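Local atomic coordinates of elongation factor G (Thermus thermophilus, PDB entry 2DY1), a protein that binds GTP and magnesium and probably acts as a GTPase elongation factor in the translocation step of protein synthesis. Residues 14-18 against 81-85; 478-483 against 546-552. One frame throughout, in Å; residues are numbered along the deposited sequence.

Interaction 1 of 2, residues 14-18 against 81-85; sequences LVGHA and APGYG. With GTP (guanosine-5'-triphosphate), chain C.
Ala-81 meets Leu-14 and Val-15 where the loop after strand 74-80, carrying the DxxG motif (here DAPG) that opens switch II of P-loop GTPases, runs beside the end of strand 9-16 and the start of the Walker A loop. Its backbone N donates to Leu-14 O at 3.1 Å, carrying the parallel pairing of the two strands one step further, with the donor in the carbonyl plane. The methyl of Ala-81 lies 4.0 Å from Val-15 CG1, which stands beside the backbone N of its own residue (chi1 -66°); helix 88-97 adds Ala-94 and Leu-95 to this apolar patch. Pro-82 turns its ring from the Walker A loop toward Glu-90 and Ile-91, while a water hydrogen-bonded to Gly-16 N and to Pro-82 O links two backbones too far apart to pair directly. Gly-83 packs against both the P-loop and the nucleotide: CA makes a CA-H...O contact of 3.3 Å with Gly-16 O, itself bonded by Lys-22, and lies equally close to GTP O3G. A beta carbon here would collide with both Ala-18 CA and the gamma-phosphate oxygen, so the absence of a side chain is a steric requirement. Gly-83 O in turn is tied to Ala-18 N by a second water, above one face of the His-17 imidazole, toward its rim; the ND1 of that ring bonds to Gly-114 N. Tyr-84 follows at the position commonly held by histidine in translational GTPases. Its ring swings back across Ala-18 and reaches Thr-60, and Ala-18 CB sits almost centrally over one ring face in a CH-pi contact, 3.5 Å from the centroid and 11° off the normal.

Interaction 2 of 2, residues 478-483 against 546-552; sequences GQYGDV and DSSDLAF
Tyr-480 carries CG anti to its backbone N (chi1 -178°) and Ser-547 sets OG beside its own N (chi1 -82°), which brings that hydroxyl to the ring edge, in plane and 3.6 Å from CD1. From there Ser-547 OG donates to Tyr-480 O at 2.7 Å, arriving well above the carbonyl plane, and accepts from His-543 N, so two bonds fix its rotation. A weak bond from Tyr-480 N to Asp-546 O adds to the join. Further along, Ser-548 occupies the N-cap of helix 549-566, its OG accepting from Ala-551 N at 3.1 Å and a nearly straight 168°. Phe-552, in the first turn, lays its ring against the strand: Gly-481 CA lies 4.0 Å from the ring centroid, over one face, while Val-483 CG2 meets the ring edge 3.6 Å from CD2. Tyr-508 and Ile-512 also pack on this ring. With Phe-552 cut back to an alanine, Gly-481 CA and Val-483 CG2 would probably lose their apolar partner, opening a gap between helix and strand. Such packing of a helix start on a sheet strand is consistent with the S5-like alpha/beta fold of domain IV.

How the interactions relate
The two contacts lie in different domains, with centres about 65 Å apart, and share no helix or strand. Interaction 1 is mostly buried in the GTP-binding domain and joins two nucleotide-contacting loops; backbone bonds, bridging waters and a side-chain-free glycine act beside one methyl-on-ring contact, under the constraint of the gamma-phosphate. Interaction 2 is only partly buried, in domain IV, and seats a helix start on a strand through an aromatic ring and a serine hydroxyl bonded to a strand carbonyl, with a second serine capping the helix. Each includes a CH-pi contact over a ring face, but a methyl supplies it beside the ligand and a glycine alpha carbon within plain structural packing.

Interaction 1 of 2, residues 14-18 against 81-85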
loop_
_atom_site.group_PDB
_atom_site.type_symbol
_atom_site.label_atom_id
_atom_site.label_comp_id
_atom_site.label_asym_id
_atom_site.label_seq_id
_atom_site.Cartn_x
_atom_site.Cartn_y
_atom_site.Cartn_z
ATOM N N LEU A 14 -10.941 -11.638 -1.899
ATOM C CA LEU A 14 -11.493 -11.338 -3.228
ATOM C C LEU A 14 -10.794 -10.039 -3.640
ATOM O O LEU A 14 -11.002 -8.961 -3.033
ATOM C CB LEU A 14 -13.007 -11.152 -3.109
ATOM C CG LEU A 14 -13.752 -10.620 -4.330
ATOM C CD1 LEU A 14 -13.497 -11.502 -5.551
ATOM C CD2 LEU A 14 -15.227 -10.616 -3.987
ATOM N N VAL A 15 -9.969 -10.140 -4.681
ATOM C CA VAL A 15 -9.158 -9.020 -5.146
ATOM C C VAL A 15 -9.326 -8.849 -6.639
ATOM O O VAL A 15 -9.940 -9.689 -7.299
ATOM C CB VAL A 15 -7.671 -9.269 -4.839
ATOM C CG1 VAL A 15 -7.458 -9.289 -3.319
ATOM C CG2 VAL A 15 -7.216 -10.640 -5.417
ATOM N N GLY A 16 -8.800 -7.754 -7.161
ATOM C CA GLY A 16 -8.911 -7.517 -8.595
ATOM C C GLY A 16 -8.920 -6.024 -8.874
ATOM O O GLY A 16 -9.057 -5.221 -7.964
ATOM N N HIS A 17 -8.773 -5.656 -10.135
ATOM C CA HIS A 17 -8.757 -4.255 -10.515
ATOM C C HIS A 17 -10.023 -3.548 -10.097
ATOM O O HIS A 17 -11.102 -4.138 -10.014
ATOM C CB HIS A 17 -8.620 -4.138 -12.033
ATOM C CG HIS A 17 -8.198 -2.781 -12.504
ATOM N ND1 HIS A 17 -6.876 -2.393 -12.572
ATOM C CD2 HIS A 17 -8.925 -1.724 -12.935
ATOM C CE1 HIS A 17 -6.808 -1.154 -13.024
ATOM N NE2 HIS A 17 -8.037 -0.725 -13.252
ATOM N N ALA A 18 -9.886 -2.246 -9.878
ATOM C CA ALA A 18 -11.013 -1.432 -9.496
ATOM C C ALA A 18 -12.174 -1.610 -10.474
ATOM O O ALA A 18 -11.990 -1.554 -11.694
ATOM C CB ALA A 18 -10.581 0.032 -9.452
ATOM N N ALA A 81 -11.981 -7.010 -0.825
ATOM C CA ALA A 81 -10.893 -6.035 -0.754
ATOM C C ALA A 81 -10.961 -4.914 -1.761
ATOM O O ALA A 81 -11.707 -5.005 -2.742
ATOM C CB ALA A 81 -9.544 -6.794 -0.934
ATOM N N PRO A 82 -10.172 -3.847 -1.534
ATOM C CA PRO A 82 -10.140 -2.713 -2.457
ATOM C C PRO A 82 -9.570 -3.143 -3.803
ATOM O O PRO A 82 -8.929 -4.201 -3.950
ATOM C CB PRO A 82 -9.181 -1.734 -1.785
ATOM C CG PRO A 82 -9.355 -2.024 -0.314
ATOM C CD PRO A 82 -9.387 -3.550 -0.318
ATOM N N GLY A 83 -9.757 -2.268 -4.781
ATOM C CA GLY A 83 -9.222 -2.514 -6.099
ATOM C C GLY A 83 -8.098 -1.523 -6.408
ATOM O O GLY A 83 -7.108 -1.873 -7.022
ATOM N N TYR A 84 -8.226 -0.282 -5.947
ATOM C CA TYR A 84 -7.211 0.721 -6.255
ATOM C C TYR A 84 -5.920 0.574 -5.468
ATOM O O TYR A 84 -5.948 0.255 -4.272
ATOM C CB TYR A 84 -7.766 2.130 -6.016
ATOM C CG TYR A 84 -8.738 2.605 -7.070
ATOM C CD1 TYR A 84 -10.071 2.844 -6.758
ATOM C CD2 TYR A 84 -8.310 2.828 -8.379
ATOM C CE1 TYR A 84 -10.975 3.302 -7.721
ATOM C CE2 TYR A 84 -9.204 3.284 -9.351
ATOM C CZ TYR A 84 -10.527 3.516 -9.014
ATOM O OH TYR A 84 -11.420 3.940 -9.975
ATOM N N GLY A 85 -4.796 0.850 -6.131
ATOM C CA GLY A 85 -3.490 0.752 -5.483
ATOM C C GLY A 85 -3.335 1.727 -4.328
ATOM O O GLY A 85 -2.461 1.586 -3.467
HETATM P PG GTP C . -13.723 -1.585 -6.350
HETATM O O1G GTP C . -13.783 0.003 -6.587
HETATM O O2G GTP C . -14.171 -1.910 -4.844
HETATM O O3G GTP C . -12.404 -2.170 -6.681
HETATM O O3B GTP C . -14.884 -2.117 -7.331
HETATM P PB GTP C . -15.546 -3.577 -7.263
HETATM O O1B GTP C . -14.615 -4.549 -7.884
HETATM O O2B GTP C . -16.007 -3.853 -5.882
HETATM O O3A GTP C . -16.764 -3.426 -8.296
HETATM P PA GTP C . -18.261 -3.039 -7.872
HETATM O O1A GTP C . -18.920 -4.231 -7.292
HETATM O O2A GTP C . -18.226 -1.790 -7.077
HETATM O "O5'" GTP C . -18.961 -2.748 -9.289
HETATM C "C5'" GTP C . -18.630 -1.543 -9.980
HETATM C "C4'" GTP C . -19.652 -1.281 -11.085
HETATM O "O4'" GTP C . -19.714 -2.477 -11.878
HETATM C "C3'" GTP C . -21.042 -1.092 -10.474
HETATM O "O3'" GTP C . -21.802 -0.211 -11.306
HETATM C "C2'" GTP C . -21.626 -2.503 -10.526
HETATM O "O2'" GTP C . -23.051 -2.423 -10.625
HETATM C "C1'" GTP C . -21.072 -2.941 -11.880
HETATM N N9 GTP C . -21.082 -4.410 -12.062
HETATM C C8 GTP C . -20.545 -5.307 -11.236
HETATM N N7 GTP C . -20.621 -6.519 -11.782
HETATM C C5 GTP C . -21.218 -6.399 -12.964
HETATM C C6 GTP C . -21.565 -7.304 -13.961
HETATM O O6 GTP C . -21.282 -8.498 -13.878
HETATM N N1 GTP C . -22.220 -6.824 -15.102
HETATM C C2 GTP C . -22.508 -5.459 -15.221
HETATM N N2 GTP C . -23.128 -4.998 -16.304
HETATM N N3 GTP C . -22.153 -4.615 -14.240
HETATM C C4 GTP C . -21.525 -5.053 -13.140
HETATM O O HOH W 1 -7.336 -6.033 -5.354
HETATM O O HOH W 2 -7.032 -1.253 -9.673
#

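Interaction 2 of 2, residues 478-483 against 546-552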
loop_
_atom_site.group_PDB
_atom_site.type_symbol
_atom_site.label_atom_id
_atom_site.label_comp_id
_atom_site.label_asym_id
_atom_site.label_seq_id
_atom_site.Cartn_x
_atom_site.Cartn_y
_atom_site.Cartn_z
ATOM N N GLY A 478 33.090 36.133 33.733
ATOM C CA GLY A 478 33.065 36.554 32.343
ATOM C C GLY A 478 33.100 35.430 31.320
ATOM O O GLY A 478 33.102 34.253 31.669
ATOM N N GLN A 479 33.123 35.812 30.048
ATOM C CA GLN A 479 33.164 34.854 28.949
ATOM C C GLN A 479 34.216 35.237 27.934
ATOM O O GLN A 479 34.415 36.421 27.654
ATOM C CB GLN A 479 31.810 34.791 28.232
ATOM C CG GLN A 479 30.746 33.996 28.966
ATOM C CD GLN A 479 31.138 32.545 29.175
ATOM O OE1 GLN A 479 30.600 31.869 30.051
ATOM N NE2 GLN A 479 32.072 32.056 28.372
ATOM N N TYR A 480 34.894 34.237 27.370
ATOM C CA TYR A 480 35.895 34.529 26.359
ATOM C C TYR A 480 36.098 33.367 25.388
ATOM O O TYR A 480 36.404 32.252 25.800
ATOM C CB TYR A 480 37.229 34.909 27.021
ATOM C CG TYR A 480 38.316 35.267 26.035
ATOM C CD1 TYR A 480 39.116 34.275 25.445
ATOM C CD2 TYR A 480 38.534 36.590 25.668
ATOM C CE1 TYR A 480 40.097 34.609 24.525
ATOM C CE2 TYR A 480 39.512 36.933 24.738
ATOM C CZ TYR A 480 40.290 35.934 24.171
ATOM O OH TYR A 480 41.244 36.280 23.252
ATOM N N GLY A 481 35.887 33.662 24.105
ATOM C CA GLY A 481 36.081 32.690 23.040
ATOM C C GLY A 481 36.693 33.427 21.868
ATOM O O GLY A 481 36.244 34.516 21.514
ATOM N N ASP A 482 37.721 32.844 21.247
ATOM C CA ASP A 482 38.388 33.501 20.125
ATOM C C ASP A 482 38.737 32.405 19.133
ATOM O O ASP A 482 39.565 31.530 19.418
ATOM C CB ASP A 482 39.650 34.196 20.642
ATOM C CG ASP A 482 40.461 34.838 19.548
ATOM O OD1 ASP A 482 41.586 35.282 19.856
ATOM O OD2 ASP A 482 39.997 34.916 18.391
ATOM N N VAL A 483 38.087 32.455 17.979
ATOM C CA VAL A 483 38.263 31.442 16.947
ATOM C C VAL A 483 38.557 32.018 15.575
ATOM O O VAL A 483 37.876 32.940 15.120
ATOM C CB VAL A 483 36.948 30.583 16.838
ATOM C CG1 VAL A 483 37.053 29.575 15.700
ATOM C CG2 VAL A 483 36.677 29.882 18.156
ATOM N N ASP A 546 38.014 32.924 32.103
ATOM C CA ASP A 546 36.766 33.198 31.403
ATOM C C ASP A 546 36.327 32.317 30.238
ATOM O O ASP A 546 35.192 32.449 29.780
ATOM C CB ASP A 546 36.774 34.644 30.912
ATOM C CG ASP A 546 36.975 35.633 32.032
ATOM O OD1 ASP A 546 37.119 35.194 33.191
ATOM O OD2 ASP A 546 36.989 36.849 31.747
ATOM N N SER A 547 37.201 31.447 29.740
ATOM C CA SER A 547 36.816 30.606 28.613
ATOM C C SER A 547 35.892 29.449 28.987
ATOM O O SER A 547 36.011 28.863 30.063
ATOM C CB SER A 547 38.066 30.087 27.887
ATOM O OG SER A 547 38.535 31.087 27.008
ATOM N N SER A 548 34.977 29.114 28.083
ATOM C CA SER A 548 34.014 28.036 28.324
ATOM C C SER A 548 33.522 27.463 27.004
ATOM O O SER A 548 33.860 27.977 25.941
ATOM C CB SER A 548 32.804 28.580 29.083
ATOM O OG SER A 548 32.068 29.475 28.263
ATOM N N ASP A 549 32.707 26.415 27.071
ATOM C CA ASP A 549 32.158 25.827 25.856
ATOM C C ASP A 549 31.194 26.814 25.206
ATOM O O ASP A 549 31.189 26.975 23.987
ATOM C CB ASP A 549 31.432 24.518 26.160
ATOM C CG ASP A 549 32.379 23.423 26.604
ATOM O OD1 ASP A 549 33.533 23.394 26.123
ATOM O OD2 ASP A 549 31.968 22.577 27.420
ATOM N N LEU A 550 30.384 27.487 26.020
ATOM C CA LEU A 550 29.429 28.454 25.483
ATOM C C LEU A 550 30.138 29.587 24.757
ATOM O O LEU A 550 29.728 29.975 23.660
ATOM C CB LEU A 550 28.549 29.033 26.611
ATOM C CG LEU A 550 27.670 30.230 26.217
ATOM C CD1 LEU A 550 26.605 29.788 25.221
ATOM C CD2 LEU A 550 27.018 30.832 27.470
ATOM N N ALA A 551 31.190 30.130 25.372
ATOM C CA ALA A 551 31.943 31.223 24.765
ATOM C C ALA A 551 32.530 30.761 23.437
ATOM O O ALA A 551 32.534 31.523 22.459
ATOM C CB ALA A 551 33.058 31.665 25.695
ATOM N N PHE A 552 33.008 29.528 23.400
ATOM C CA PHE A 552 33.577 29.022 22.154
ATOM C C PHE A 552 32.510 28.642 21.122
ATOM O O PHE A 552 32.748 28.783 19.930
ATOM C CB PHE A 552 34.547 27.855 22.418
ATOM C CG PHE A 552 35.972 28.305 22.636
ATOM C CD1 PHE A 552 36.536 28.310 23.911
ATOM C CD2 PHE A 552 36.710 28.828 21.572
ATOM C CE1 PHE A 552 37.817 28.835 24.121
ATOM C CE2 PHE A 552 37.986 29.358 21.769
ATOM C CZ PHE A 552 38.542 29.359 23.052
HETATM O O HOH W 3 29.645 29.538 30.314
#